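Local coordinates for disulfide bond forming protein (DsbF) (Mycobacterium tuberculosis, PDB 3IOS) that probably acts as a secreted thioredoxin-fold disulfide oxidoreductase, oxidising reduced, unfolded exported proteins so that they form disulfide bonds, at residues A[75-79]-A[106-110]. Residues are numbered along the deposited sequence; the frame is centred on the assembly and turned at random.
Sequences GVAGL and SVWAN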
loop_
_atom_site.group_PDB
_atom_site.type_symbol
_atom_site.label_atom_id
_atom_site.label_comp_id
_atom_site.label_asym_id
_atom_site.label_seq_id
_atom_site.Cartn_x
_atom_site.Cartn_y
_atom_site.Cartn_z
ATOM N N GLY A 75 1.849 -1.690 -2.059
ATOM C CA GLY A 75 0.942 -0.914 -2.881
ATOM C C GLY A 75 -0.258 -1.802 -3.140
ATOM O O GLY A 75 -0.096 -3.012 -3.296
ATOM N N VAL A 76 -1.453 -1.225 -3.144
ATOM C CA VAL A 76 -2.671 -1.994 -3.388
ATOM C C VAL A 76 -3.426 -1.299 -4.513
ATOM O O VAL A 76 -4.191 -0.371 -4.278
ATOM C CB VAL A 76 -3.565 -2.052 -2.124
ATOM C CG1 VAL A 76 -4.721 -3.026 -2.353
ATOM C CG2 VAL A 76 -2.730 -2.482 -0.910
ATOM N N ALA A 77 -3.193 -1.753 -5.741
ATOM C CA ALA A 77 -3.822 -1.161 -6.914
ATOM C C ALA A 77 -5.229 -1.680 -7.131
ATOM O O ALA A 77 -5.479 -2.881 -7.051
ATOM C CB ALA A 77 -2.978 -1.431 -8.144
ATOM N N GLY A 78 -6.147 -0.765 -7.412
ATOM C CA GLY A 78 -7.519 -1.157 -7.649
ATOM C C GLY A 78 -8.202 -0.293 -8.690
ATOM O O GLY A 78 -7.609 0.641 -9.236
ATOM N N LEU A 79 -9.454 -0.638 -8.978
ATOM C CA LEU A 79 -10.292 0.096 -9.920
ATOM C C LEU A 79 -9.779 0.140 -11.354
ATOM O O LEU A 79 -9.947 1.140 -12.051
ATOM C CB LEU A 79 -10.518 1.522 -9.404
ATOM C CG LEU A 79 -11.097 1.613 -7.989
ATOM C CD1 LEU A 79 -11.419 3.062 -7.657
ATOM C CD2 LEU A 79 -12.352 0.755 -7.887
ATOM N N SER A 106 -11.135 -6.991 -3.235
ATOM C CA SER A 106 -11.234 -7.570 -1.902
ATOM C C SER A 106 -10.294 -6.934 -0.877
ATOM O O SER A 106 -10.654 -6.800 0.295
ATOM C CB SER A 106 -11.011 -9.089 -1.956
ATOM O OG SER A 106 -9.754 -9.433 -2.504
ATOM N N VAL A 107 -9.099 -6.533 -1.300
ATOM C CA VAL A 107 -8.175 -5.923 -0.351
ATOM C C VAL A 107 -8.668 -4.538 0.058
ATOM O O VAL A 107 -8.637 -4.189 1.235
ATOM C CB VAL A 107 -6.737 -5.837 -0.924
ATOM C CG1 VAL A 107 -5.799 -5.228 0.117
ATOM C CG2 VAL A 107 -6.250 -7.230 -1.311
ATOM N N TRP A 108 -9.127 -3.740 -0.905
ATOM C CA TRP A 108 -9.650 -2.423 -0.574
ATOM C C TRP A 108 -10.829 -2.576 0.382
ATOM O O TRP A 108 -10.948 -1.845 1.365
ATOM C CB TRP A 108 -10.133 -1.696 -1.829
ATOM C CG TRP A 108 -9.052 -1.032 -2.614
ATOM C CD1 TRP A 108 -7.794 -1.503 -2.844
ATOM C CD2 TRP A 108 -9.163 0.194 -3.340
ATOM N NE1 TRP A 108 -7.109 -0.647 -3.678
ATOM C CE2 TRP A 108 -7.931 0.401 -4.001
ATOM C CE3 TRP A 108 -10.188 1.135 -3.505
ATOM C CZ2 TRP A 108 -7.694 1.516 -4.812
ATOM C CZ3 TRP A 108 -9.953 2.245 -4.314
ATOM C CH2 TRP A 108 -8.715 2.421 -4.959
ATOM N N ALA A 109 -11.701 -3.537 0.084
ATOM C CA ALA A 109 -12.880 -3.774 0.909
ATOM C C ALA A 109 -12.485 -4.124 2.337
ATOM O O ALA A 109 -13.101 -3.664 3.299
ATOM C CB ALA A 109 -13.713 -4.896 0.306
ATOM N N ASN A 110 -11.443 -4.935 2.463
ATOM C CA ASN A 110 -10.955 -5.360 3.764
ATOM C C ASN A 110 -10.524 -4.199 4.658
ATOM O O ASN A 110 -10.561 -4.307 5.884
ATOM C CB ASN A 110 -9.784 -6.322 3.589
ATOM C CG ASN A 110 -9.245 -6.815 4.909
ATOM O OD1 ASN A 110 -9.866 -7.626 5.570
ATOM N ND2 ASN A 110 -8.091 -6.303 5.310
#
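Trp108 reaches from the short helix 106-110 to Val76, in strand 72-77, and shows how one indole can tie a helix to a strand by both a polar and an apolar grip. Its NE1 donates a hydrogen bond to Val76 O, 3.0 Å away and fairly straight at 159°. The oxygen lies close to the indole plane, whereas the donor stands 55° out of the carbonyl plane. The bond satisfies a buried indole N-H and helps fix the rotation of the ring. Beside it the packing is tight. Val76 CG1, anti to the backbone N (chi1 -172°), is the branch that enters the contact, lying 3.5 Å from Trp108 CD1. The same methyl presses against Val107 CG1 at 3.5 Å, closer than usual for two carbons. Farther along the indole, Gly78 CA sits 3.5 Å above one ring face, offset toward the rim, where the backbone passes close to the indole. The exposed side is looser: the Leu79 side chain runs nearly perpendicular to that of Trp108, with CD1 3.7 Å from Trp108 CZ3, an apolar contact. Helix and strand axes approach to 9.0 Å, a gap that the valines and the indole bridge. Asp102 accepts hydrogen bonds from the backbone N atoms of Val107 and Trp108, holding the start of the helix. Phe46 of strand 42-47 meets the indole edge-to-face; the indole also comes close to Cys51 and Cys54, the pair that forms the disulfide of the CxxC motif, but makes no contact with them. Within the thioredoxin fold, strand 72-77 runs parallel to and between 42-47 and 98-101, and helix 106-110 packs beside its C-terminal part in the connection from 98-101 to 118-122.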